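Local coordinates for UDP-glucose 4-epimerase (Brucella ovis, PDB 4WOK), which probably interconverts UDP-glucose and UDP-galactose by inverting the configuration at C4 of the sugar, with a bound NAD as cofactor, at residues V14-A20 and Y36-D42; F22-H26 and V236-A240; H26-L31 and A240-V244. The protein carries 2 engineered substitutions. All blocks are in the same frame, centred on the assembly; numbering follows the deposited sequence.

Interaction 1 of 3, residues V14-A20 and Y36-D42; sequences VLVVGGA and YAPVVYD. With NAD (nicotinamide-adenine-dinucleotide), chain B.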
loop_
_atom_site.group_PDB
_atom_site.type_symbol
_atom_site.label_atom_id
_atom_site.label_comp_id
_atom_site.label_asym_id
_atom_site.label_seq_id
_atom_site.Cartn_x
_atom_site.Cartn_y
_atom_site.Cartn_z
ATOM N N VAL A 14 -9.755 -3.010 -16.414
ATOM C CA VAL A 14 -9.748 -2.716 -14.995
ATOM C C VAL A 14 -9.044 -1.383 -14.826
ATOM O O VAL A 14 -7.924 -1.205 -15.290
ATOM C CB VAL A 14 -9.056 -3.830 -14.181
ATOM C CG1 VAL A 14 -8.873 -3.415 -12.721
ATOM C CG2 VAL A 14 -9.894 -5.115 -14.265
ATOM N N LEU A 15 -9.737 -0.417 -14.234
ATOM C CA LEU A 15 -9.173 0.912 -14.078
ATOM C C LEU A 15 -8.299 0.949 -12.820
ATOM O O LEU A 15 -8.776 0.739 -11.705
ATOM C CB LEU A 15 -10.275 1.969 -13.999
ATOM C CG LEU A 15 -9.772 3.414 -13.956
ATOM C CD1 LEU A 15 -9.196 3.780 -15.326
ATOM C CD2 LEU A 15 -10.926 4.341 -13.573
ATOM N N VAL A 16 -7.016 1.198 -13.012
ATOM C CA VAL A 16 -6.080 1.234 -11.898
ATOM C C VAL A 16 -5.701 2.679 -11.643
ATOM O O VAL A 16 -4.830 3.254 -12.301
ATOM C CB VAL A 16 -4.835 0.384 -12.172
ATOM C CG1 VAL A 16 -3.974 0.303 -10.920
ATOM C CG2 VAL A 16 -5.248 -1.034 -12.630
ATOM N N VAL A 17 -6.400 3.268 -10.686
ATOM C CA VAL A 17 -6.214 4.651 -10.331
ATOM C C VAL A 17 -4.994 4.756 -9.405
ATOM O O VAL A 17 -4.941 4.085 -8.387
ATOM C CB VAL A 17 -7.490 5.186 -9.667
ATOM C CG1 VAL A 17 -7.330 6.631 -9.349
ATOM C CG2 VAL A 17 -8.687 5.000 -10.616
ATOM N N GLY A 18 -4.013 5.576 -9.763
ATOM C CA GLY A 18 -2.734 5.554 -9.061
ATOM C C GLY A 18 -1.838 4.439 -9.590
ATOM O O GLY A 18 -0.852 4.051 -8.954
ATOM N N GLY A 19 -2.172 3.929 -10.774
ATOM C CA GLY A 19 -1.469 2.796 -11.369
ATOM C C GLY A 19 -0.070 3.036 -11.921
ATOM O O GLY A 19 0.581 2.102 -12.413
ATOM N N ALA A 20 0.413 4.273 -11.841
ATOM C CA ALA A 20 1.792 4.576 -12.244
ATOM C C ALA A 20 2.752 4.530 -11.049
ATOM O O ALA A 20 3.976 4.694 -11.200
ATOM C CB ALA A 20 1.851 5.954 -12.921
ATOM N N TYR A 36 -6.519 -9.575 -17.684
ATOM C CA TYR A 36 -7.211 -8.294 -17.671
ATOM C C TYR A 36 -6.423 -7.271 -18.470
ATOM O O TYR A 36 -5.233 -7.452 -18.740
ATOM C CB TYR A 36 -7.419 -7.785 -16.240
ATOM C CG TYR A 36 -8.409 -8.593 -15.438
ATOM C CD1 TYR A 36 -9.780 -8.420 -15.613
ATOM C CD2 TYR A 36 -7.979 -9.533 -14.514
ATOM C CE1 TYR A 36 -10.689 -9.151 -14.880
ATOM C CE2 TYR A 36 -8.880 -10.274 -13.778
ATOM C CZ TYR A 36 -10.236 -10.077 -13.964
ATOM O OH TYR A 36 -11.143 -10.811 -13.232
ATOM N N ALA A 37 -7.103 -6.201 -18.858
ATOM C CA ALA A 37 -6.445 -5.070 -19.485
ATOM C C ALA A 37 -6.435 -3.915 -18.499
ATOM O O ALA A 37 -7.403 -3.160 -18.401
ATOM C CB ALA A 37 -7.148 -4.674 -20.779
ATOM N N PRO A 38 -5.336 -3.780 -17.753
ATOM C CA PRO A 38 -5.289 -2.624 -16.859
ATOM C C PRO A 38 -5.257 -1.319 -17.639
ATOM O O PRO A 38 -4.560 -1.183 -18.645
ATOM C CB PRO A 38 -3.991 -2.836 -16.071
ATOM C CG PRO A 38 -3.104 -3.623 -16.999
ATOM C CD PRO A 38 -4.073 -4.549 -17.762
ATOM N N VAL A 39 -6.035 -0.359 -17.162
ATOM C CA VAL A 39 -6.036 0.989 -17.689
ATOM C C VAL A 39 -5.614 1.892 -16.563
ATOM O O VAL A 39 -6.304 1.964 -15.547
ATOM C CB VAL A 39 -7.420 1.415 -18.206
ATOM C CG1 VAL A 39 -7.366 2.828 -18.745
ATOM C CG2 VAL A 39 -7.899 0.437 -19.293
ATOM N N VAL A 40 -4.498 2.587 -16.728
ATOM C CA VAL A 40 -3.982 3.386 -15.607
ATOM C C VAL A 40 -4.460 4.825 -15.718
ATOM O O VAL A 40 -4.388 5.432 -16.790
ATOM C CB VAL A 40 -2.429 3.335 -15.538
ATOM C CG1 VAL A 40 -1.862 4.421 -14.566
ATOM C CG2 VAL A 40 -1.962 1.964 -15.102
ATOM N N TYR A 41 -4.968 5.355 -14.601
ATOM C CA TYR A 41 -5.381 6.751 -14.491
ATOM C C TYR A 41 -4.533 7.334 -13.364
ATOM O O TYR A 41 -4.595 6.858 -12.239
ATOM C CB TYR A 41 -6.881 6.864 -14.193
ATOM C CG TYR A 41 -7.413 8.295 -14.190
ATOM C CD1 TYR A 41 -7.329 9.086 -13.055
ATOM C CD2 TYR A 41 -8.002 8.839 -15.331
ATOM C CE1 TYR A 41 -7.809 10.420 -13.055
ATOM C CE2 TYR A 41 -8.500 10.139 -15.340
ATOM C CZ TYR A 41 -8.404 10.924 -14.202
ATOM O OH TYR A 41 -8.884 12.225 -14.216
ATOM N N ASP A 42 -3.709 8.330 -13.669
ATOM C CA ASP A 42 -2.671 8.747 -12.709
ATOM C C ASP A 42 -2.218 10.145 -13.049
ATOM O O ASP A 42 -2.113 10.480 -14.235
ATOM C CB ASP A 42 -1.483 7.775 -12.766
ATOM C CG ASP A 42 -0.603 7.843 -11.532
ATOM O OD1 ASP A 42 -0.018 8.920 -11.269
ATOM O OD2 ASP A 42 -0.495 6.820 -10.825
HETATM P PA NAD B . 2.902 5.834 -4.776
HETATM O O1A NAD B . 2.920 7.320 -4.471
HETATM O O2A NAD B . 4.013 5.104 -5.471
HETATM O O5B NAD B . 1.557 5.641 -5.851
HETATM C C5B NAD B . 0.619 6.681 -5.686
HETATM C C4B NAD B . 0.078 6.941 -7.116
HETATM O O4B NAD B . -1.091 7.769 -7.064
HETATM C C3B NAD B . 1.207 7.726 -7.795
HETATM O O3B NAD B . 1.419 7.151 -9.060
HETATM C C2B NAD B . 0.611 9.153 -7.894
HETATM O O2B NAD B . 1.074 9.801 -9.012
HETATM C C1B NAD B . -0.921 8.827 -8.028
HETATM N N9A NAD B . -1.770 9.917 -7.509
HETATM C C8A NAD B . -1.696 10.587 -6.268
HETATM N N7A NAD B . -2.658 11.506 -6.123
HETATM C C5A NAD B . -3.382 11.432 -7.320
HETATM C C6A NAD B . -4.506 12.149 -7.784
HETATM N N6A NAD B . -5.075 13.130 -7.007
HETATM N N1A NAD B . -5.025 11.867 -9.002
HETATM C C2A NAD B . -4.416 10.887 -9.745
HETATM N N3A NAD B . -3.327 10.126 -9.433
HETATM C C4A NAD B . -2.848 10.439 -8.190
HETATM O O3 NAD B . 2.408 5.297 -3.343
HETATM P PN NAD B . 2.232 3.698 -3.180
HETATM O O1N NAD B . 2.160 2.835 -4.407
HETATM O O2N NAD B . 3.004 3.389 -1.946
HETATM O O5D NAD B . 0.720 3.439 -2.385
HETATM C C5D NAD B . -0.330 3.840 -3.117
HETATM C C4D NAD B . -1.565 3.422 -2.319
HETATM O O4D NAD B . -1.167 2.403 -1.313
HETATM C C3D NAD B . -2.079 4.627 -1.506
HETATM O O3D NAD B . -3.457 4.457 -1.413
HETATM C C2D NAD B . -1.407 4.384 -0.150
HETATM O O2D NAD B . -2.079 4.906 0.926
HETATM C C1D NAD B . -1.634 2.855 -0.085
HETATM N N1N NAD B . -0.737 2.278 1.039
HETATM C C2N NAD B . 0.631 2.205 0.792
HETATM C C3N NAD B . 1.469 1.678 1.810
HETATM C C7N NAD B . 2.951 1.596 1.558
HETATM O O7N NAD B . 3.702 1.112 2.410
HETATM N N7N NAD B . 3.444 2.071 0.359
HETATM C C4N NAD B . 0.902 1.266 3.018
HETATM C C5N NAD B . -0.473 1.357 3.232
HETATM C C6N NAD B . -1.298 1.875 2.224
#
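D42 packs its side chain against A20 at the cofactor end of the strands, D42 CB lying 3.8 Å from A20 CB. D42 CG stands anti to the backbone N (chi1 -161°), which carries the carboxylate toward the turn after the first strand and sets CG itself close to both the A20 methyl and NAD O3B. D42 OD2 accepts two hydrogen bonds: one from A20 N at 2.9 Å, arriving from above the carboxylate plane, and one from NAD O3B at 2.6 Å. D42 OD1 takes NAD O2B at 2.7 Å and also the backbone amide of L44. Both hydroxyls of the adenosine ribose are thus held by one carboxylate, which is itself fixed by two main-chain amides. This is the acidic residue at the end of the second strand of a Rossmann fold, the usual mark of NAD recognition, in the beta-alpha-beta unit made by strand 13-17, helix 22-33 and strand 37-42. The two strands run parallel, V14 paired with P38 through V17 with Y41. V39 uses both of its polar backbone atoms, giving N to V14 O and receiving V16 N on its carbonyl, while G18 N reaches Y41 O at 2.8 Å to prolong the pairing into the turn. At G18 the backbone angles (82°/17°) suit a residue without a side chain, and G18 CA lies 3.4 Å from NAD O4B. V40 CG1 meets the next part of the turn, 3.5 Å from G19 C. At the far end V14 CG2 leans obliquely on the Y36 ring, 3.6 Å from Y36 CD1, while the Y36 hydroxyl bonds to E248 and K251.

Interaction 2 of 3, residues F22-H26 and V236-A240; sequences FIGSH and VTDLA. With NAD (nicotinamide-adenine-dinucleotide), chain B.
F22 lays one face of its ring against V236: V236 CG2 sits over that face, toward the rim, in a CH-pi contact 4.1 Å from the F22 ring centroid, and F22 CZ touches V236 CB at 3.6 Å. The backbone of F22 turns instead to the cofactor, F22 N giving NAD O2A a nearly straight hydrogen bond of 2.9 Å. At I23 the amide serves the other phosphate, reaching NAD O1N at the same length. The I23 side chain slides past V236 in the opposite sense, and I23 CD1 lies between L239 CD1, 4.0 Å away, and the ribose and nicotinamide atoms of NAD. These two amides belong to the first turn of helix 22-33, which follows the glycine-rich turn of the Rossmann fold; G24 fits the last glycine of its GxGxxG pattern. Amides at such a helix start probably help to stabilise the negative charge of the diphosphate. One turn on, H26 offers a ring face to the same valine, with V236 CG1 3.7 Å from the H26 ring centroid. The imidazole is held in rotation by H26 ND1, which donates to F22 O at 2.8 Å; the carbonyl oxygen lies in the ring plane, although the donor stands above the carbonyl plane. H26 NE2 has a further, weak bond to the amide of D185. V236 CG1 occupies the position between backbone N and carbonyl carbon (chi1 59°), leaving CG2 anti to N; both methyls lie against the imidazole, CG2 close to H26 CG, while CG2 also covers the phenyl face. A240 CB meets H26 O at the end of the segment.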
loop_
_atom_site.group_PDB
_atom_site.type_symbol
_atom_site.label_atom_id
_atom_site.label_comp_id
_atom_site.label_asym_id
_atom_site.label_seq_id
_atom_site.Cartn_x
_atom_site.Cartn_y
_atom_site.Cartn_z
ATOM N N PHE A 22 4.105 2.764 -7.136
ATOM C CA PHE A 22 4.762 1.526 -6.714
ATOM C C PHE A 22 3.790 0.328 -6.678
ATOM O O PHE A 22 3.905 -0.621 -7.470
ATOM C CB PHE A 22 5.411 1.771 -5.346
ATOM C CG PHE A 22 6.030 0.547 -4.708
ATOM C CD1 PHE A 22 6.812 -0.334 -5.448
ATOM C CD2 PHE A 22 5.864 0.311 -3.348
ATOM C CE1 PHE A 22 7.386 -1.462 -4.845
ATOM C CE2 PHE A 22 6.433 -0.796 -2.744
ATOM C CZ PHE A 22 7.201 -1.683 -3.488
ATOM N N ILE A 23 2.815 0.357 -5.782
ATOM C CA ILE A 23 1.912 -0.790 -5.663
ATOM C C ILE A 23 0.969 -0.911 -6.879
ATOM O O ILE A 23 0.641 -2.024 -7.310
ATOM C CB ILE A 23 1.091 -0.688 -4.359
ATOM C CG1 ILE A 23 2.043 -0.529 -3.165
ATOM C CG2 ILE A 23 0.238 -1.905 -4.157
ATOM C CD1 ILE A 23 1.324 -0.184 -1.862
ATOM N N GLY A 24 0.533 0.227 -7.413
ATOM C CA GLY A 24 -0.401 0.245 -8.537
ATOM C C GLY A 24 0.217 -0.354 -9.793
ATOM O O GLY A 24 -0.442 -1.087 -10.513
ATOM N N SER A 25 1.484 -0.041 -10.067
ATOM C CA SER A 25 2.137 -0.577 -11.259
ATOM C C SER A 25 2.337 -2.083 -11.121
ATOM O O SER A 25 2.142 -2.823 -12.092
ATOM C CB SER A 25 3.479 0.121 -11.541
ATOM O OG SER A 25 4.415 -0.057 -10.476
ATOM N N HIS A 26 2.705 -2.551 -9.925
ATOM C CA HIS A 26 2.812 -4.001 -9.714
ATOM C C HIS A 26 1.464 -4.698 -9.915
ATOM O O HIS A 26 1.390 -5.839 -10.405
ATOM C CB HIS A 26 3.353 -4.312 -8.318
ATOM C CG HIS A 26 4.840 -4.160 -8.200
ATOM N ND1 HIS A 26 5.448 -2.940 -8.015
ATOM C CD2 HIS A 26 5.835 -5.081 -8.242
ATOM C CE1 HIS A 26 6.762 -3.111 -7.952
ATOM N NE2 HIS A 26 7.021 -4.398 -8.089
ATOM N N VAL A 236 5.133 -6.380 -2.145
ATOM C CA VAL A 236 4.241 -5.670 -3.059
ATOM C C VAL A 236 3.547 -6.609 -4.062
ATOM O O VAL A 236 2.417 -6.352 -4.504
ATOM C CB VAL A 236 5.020 -4.570 -3.811
ATOM C CG1 VAL A 236 6.172 -5.179 -4.606
ATOM C CG2 VAL A 236 4.092 -3.745 -4.701
ATOM N N THR A 237 4.208 -7.705 -4.422
ATOM C CA THR A 237 3.579 -8.662 -5.329
ATOM C C THR A 237 2.416 -9.360 -4.636
ATOM O O THR A 237 1.382 -9.631 -5.261
ATOM C CB THR A 237 4.584 -9.701 -5.848
ATOM O OG1 THR A 237 5.640 -9.018 -6.535
ATOM C CG2 THR A 237 3.903 -10.665 -6.818
ATOM N N ASP A 238 2.580 -9.651 -3.347
ATOM C CA ASP A 238 1.483 -10.182 -2.543
ATOM C C ASP A 238 0.335 -9.170 -2.482
ATOM O O ASP A 238 -0.832 -9.546 -2.525
ATOM C CB ASP A 238 1.954 -10.531 -1.129
ATOM C CG ASP A 238 2.598 -11.917 -1.047
ATOM O OD1 ASP A 238 2.126 -12.832 -1.760
ATOM O OD2 ASP A 238 3.573 -12.084 -0.274
ATOM N N LEU A 239 0.667 -7.888 -2.378
ATOM C CA LEU A 239 -0.374 -6.852 -2.387
ATOM C C LEU A 239 -1.103 -6.849 -3.720
ATOM O O LEU A 239 -2.328 -6.766 -3.755
ATOM C CB LEU A 239 0.218 -5.463 -2.093
ATOM C CG LEU A 239 0.652 -5.253 -0.643
ATOM C CD1 LEU A 239 1.436 -3.962 -0.508
ATOM C CD2 LEU A 239 -0.540 -5.269 0.300
ATOM N N ALA A 240 -0.351 -6.935 -4.813
ATOM C CA ALA A 240 -0.956 -7.034 -6.140
ATOM C C ALA A 240 -1.928 -8.215 -6.191
ATOM O O ALA A 240 -3.081 -8.069 -6.588
ATOM C CB ALA A 240 0.115 -7.180 -7.212
HETATM P PA NAD B . 2.902 5.834 -4.776
HETATM O O1A NAD B . 2.920 7.320 -4.471
HETATM O O2A NAD B . 4.013 5.104 -5.471
HETATM O O5B NAD B . 1.557 5.641 -5.851
HETATM C C5B NAD B . 0.619 6.681 -5.686
HETATM C C4B NAD B . 0.078 6.941 -7.116
HETATM O O4B NAD B . -1.091 7.769 -7.064
HETATM C C3B NAD B . 1.207 7.726 -7.795
HETATM O O3B NAD B . 1.419 7.151 -9.060
HETATM C C2B NAD B . 0.611 9.153 -7.894
HETATM O O2B NAD B . 1.074 9.801 -9.012
HETATM C C1B NAD B . -0.921 8.827 -8.028
HETATM N N9A NAD B . -1.770 9.917 -7.509
HETATM C C8A NAD B . -1.696 10.587 -6.268
HETATM N N7A NAD B . -2.658 11.506 -6.123
HETATM C C5A NAD B . -3.382 11.432 -7.320
HETATM C C6A NAD B . -4.506 12.149 -7.784
HETATM N N6A NAD B . -5.075 13.130 -7.007
HETATM N N1A NAD B . -5.025 11.867 -9.002
HETATM C C2A NAD B . -4.416 10.887 -9.745
HETATM N N3A NAD B . -3.327 10.126 -9.433
HETATM C C4A NAD B . -2.848 10.439 -8.190
HETATM O O3 NAD B . 2.408 5.297 -3.343
HETATM P PN NAD B . 2.232 3.698 -3.180
HETATM O O1N NAD B . 2.160 2.835 -4.407
HETATM O O2N NAD B . 3.004 3.389 -1.946
HETATM O O5D NAD B . 0.720 3.439 -2.385
HETATM C C5D NAD B . -0.330 3.840 -3.117
HETATM C C4D NAD B . -1.565 3.422 -2.319
HETATM O O4D NAD B . -1.167 2.403 -1.313
HETATM C C3D NAD B . -2.079 4.627 -1.506
HETATM O O3D NAD B . -3.457 4.457 -1.413
HETATM C C2D NAD B . -1.407 4.384 -0.150
HETATM O O2D NAD B . -2.079 4.906 0.926
HETATM C C1D NAD B . -1.634 2.855 -0.085
HETATM N N1N NAD B . -0.737 2.278 1.039
HETATM C C2N NAD B . 0.631 2.205 0.792
HETATM C C3N NAD B . 1.469 1.678 1.810
HETATM C C7N NAD B . 2.951 1.596 1.558
HETATM O O7N NAD B . 3.702 1.112 2.410
HETATM N N7N NAD B . 3.444 2.071 0.359
HETATM C C4N NAD B . 0.902 1.266 3.018
HETATM C C5N NAD B . -0.473 1.357 3.232
HETATM C C6N NAD B . -1.298 1.875 2.224
#

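Interaction 3 of 3, residues H26-L31 and A240-V244; sequences HTAKLL and ARAHV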
loop_
_atom_site.group_PDB
_atom_site.type_symbol
_atom_site.label_atom_id
_atom_site.label_comp_id
_atom_site.label_asym_id
_atom_site.label_seq_id
_atom_site.Cartn_x
_atom_site.Cartn_y
_atom_site.Cartn_z
ATOM N N HIS A 26 2.705 -2.551 -9.925
ATOM C CA HIS A 26 2.812 -4.001 -9.714
ATOM C C HIS A 26 1.464 -4.698 -9.915
ATOM O O HIS A 26 1.390 -5.839 -10.405
ATOM C CB HIS A 26 3.353 -4.312 -8.318
ATOM C CG HIS A 26 4.840 -4.160 -8.200
ATOM N ND1 HIS A 26 5.448 -2.940 -8.015
ATOM C CD2 HIS A 26 5.835 -5.081 -8.242
ATOM C CE1 HIS A 26 6.762 -3.111 -7.952
ATOM N NE2 HIS A 26 7.021 -4.398 -8.089
ATOM N N THR A 27 0.400 -4.013 -9.517
ATOM C CA THR A 27 -0.940 -4.575 -9.637
ATOM C C THR A 27 -1.385 -4.604 -11.096
ATOM O O THR A 27 -2.007 -5.573 -11.540
ATOM C CB THR A 27 -1.933 -3.779 -8.780
ATOM O OG1 THR A 27 -1.520 -3.874 -7.410
ATOM C CG2 THR A 27 -3.368 -4.320 -8.941
ATOM N N ALA A 28 -1.051 -3.553 -11.845
ATOM C CA ALA A 28 -1.302 -3.534 -13.292
ATOM C C ALA A 28 -0.580 -4.689 -14.002
ATOM O O ALA A 28 -1.166 -5.380 -14.844
ATOM C CB ALA A 28 -0.870 -2.196 -13.881
ATOM N N LYS A 29 0.696 -4.893 -13.675
ATOM C CA LYS A 29 1.451 -6.022 -14.232
ATOM C C LYS A 29 0.737 -7.340 -13.959
ATOM O O LYS A 29 0.597 -8.187 -14.855
ATOM C CB LYS A 29 2.872 -6.056 -13.646
ATOM C CG LYS A 29 3.723 -7.256 -14.081
ATOM C CD LYS A 29 5.165 -7.105 -13.578
ATOM C CE LYS A 29 6.122 -8.084 -14.245
ATOM N NZ LYS A 29 6.019 -9.449 -13.671
ATOM N N LEU A 30 0.280 -7.518 -12.724
ATOM C CA LEU A 30 -0.367 -8.768 -12.352
ATOM C C LEU A 30 -1.698 -8.930 -13.068
ATOM O O LEU A 30 -2.014 -10.018 -13.558
ATOM C CB LEU A 30 -0.585 -8.854 -10.843
ATOM C CG LEU A 30 -0.975 -10.278 -10.443
ATOM C CD1 LEU A 30 0.260 -11.134 -10.274
ATOM C CD2 LEU A 30 -1.831 -10.313 -9.197
ATOM N N LEU A 31 -2.476 -7.854 -13.121
ATOM C CA LEU A 31 -3.763 -7.901 -13.805
ATOM C C LEU A 31 -3.576 -8.405 -15.226
ATOM O O LEU A 31 -4.314 -9.276 -15.684
ATOM C CB LEU A 31 -4.432 -6.510 -13.817
ATOM C CG LEU A 31 -5.144 -6.108 -12.523
ATOM C CD1 LEU A 31 -5.350 -4.568 -12.436
ATOM C CD2 LEU A 31 -6.490 -6.811 -12.405
ATOM N N ALA A 240 -0.351 -6.935 -4.813
ATOM C CA ALA A 240 -0.956 -7.034 -6.140
ATOM C C ALA A 240 -1.928 -8.215 -6.191
ATOM O O ALA A 240 -3.081 -8.069 -6.588
ATOM C CB ALA A 240 0.115 -7.180 -7.212
ATOM N N ARG A 241 -1.455 -9.376 -5.751
ATOM C CA ARG A 241 -2.294 -10.578 -5.732
ATOM C C ARG A 241 -3.620 -10.348 -4.992
ATOM O O ARG A 241 -4.690 -10.693 -5.502
ATOM C CB ARG A 241 -1.530 -11.749 -5.099
ATOM C CG ARG A 241 -0.287 -12.187 -5.884
ATOM C CD ARG A 241 0.427 -13.391 -5.218
ATOM N NE ARG A 241 -0.528 -14.433 -4.845
ATOM C CZ ARG A 241 -0.799 -14.788 -3.592
ATOM N NH1 ARG A 241 -0.158 -14.214 -2.584
ATOM N NH2 ARG A 241 -1.698 -15.733 -3.350
ATOM N N ALA A 242 -3.552 -9.755 -3.804
ATOM C CA ALA A 242 -4.754 -9.551 -2.997
ATOM C C ALA A 242 -5.740 -8.574 -3.645
ATOM O O ALA A 242 -6.957 -8.755 -3.557
ATOM C CB ALA A 242 -4.380 -9.061 -1.629
ATOM N N HIS A 243 -5.222 -7.525 -4.272
ATOM C CA HIS A 243 -6.103 -6.542 -4.896
ATOM C C HIS A 243 -6.823 -7.171 -6.075
ATOM O O HIS A 243 -7.989 -6.859 -6.338
ATOM C CB HIS A 243 -5.322 -5.306 -5.337
ATOM C CG HIS A 243 -4.946 -4.393 -4.211
ATOM N ND1 HIS A 243 -4.030 -4.744 -3.241
ATOM C CD2 HIS A 243 -5.360 -3.138 -3.903
ATOM C CE1 HIS A 243 -3.894 -3.741 -2.385
ATOM N NE2 HIS A 243 -4.688 -2.754 -2.765
ATOM N N VAL A 244 -6.150 -8.080 -6.784
ATOM C CA VAL A 244 -6.823 -8.748 -7.896
ATOM C C VAL A 244 -7.800 -9.806 -7.359
ATOM O O VAL A 244 -8.900 -9.979 -7.904
ATOM C CB VAL A 244 -5.819 -9.379 -8.896
ATOM C CG1 VAL A 244 -6.550 -10.136 -9.988
ATOM C CG2 VAL A 244 -4.943 -8.291 -9.512
#
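L30 reaches over the second helix with CD2, which overlaps the backbone of R241, L30 CD2 lying 3.5 Å from R241 CA and 3.7 Å from V244 CG2. With CG anti to the backbone N (chi1 -168°), L30 carries CD2 onto that backbone while its CB stays beside A240 CB. The small side chain of A240 is consistent with the close approach here: T27 CA and A240 CA are 4.3 Å apart, and T27 OG1 lies 3.5 Å from A240 CA. That hydroxyl is hydrogen-bonded to I23 O, within its own helix. One turn further, the L31 and V244 side chains cross obliquely, L31 CD2 touching V244 CG2 at 3.6 Å, and the same methyl of V244 therefore lies between two leucines. Segments 26-31 and 240-244, on helices 22-33 and 236-251, cross at -61° with their axes 8.9 Å apart. L31 also packs on V14 and V16 of strand 13-17 and I81 of strand 79-82, tying this helix pair to the Rossmann sheet. No hydrogen bond spans the two segments: R241 and H243 direct their polar ends to D238, L239 and S125, and the joint depends on shape and on burial of methyl groups.

How the interactions relate
All three contacts are largely buried and share helix 22-33 or the strands flanking it, yet their chemistry changes with place. Interaction 1 is the sheet itself, knit by backbone hydrogen bonds between neighbouring parallel strands and ending in a carboxylate at the cofactor ribose. Interactions 2 and 3 lie on one helix pair, with centres about 6 Å apart and H26 and A240 in common, and neither has a hydrogen bond across it. Interaction 2 adjoins the NAD diphosphate and uses aromatic faces; interaction 3, farther from the chain centre and reaching partly exposed residues at L30 and R241, relies on aliphatic branches and a close helix approach. L31 links interaction 3 to interaction 1, its CD1 packing on V14 and V16.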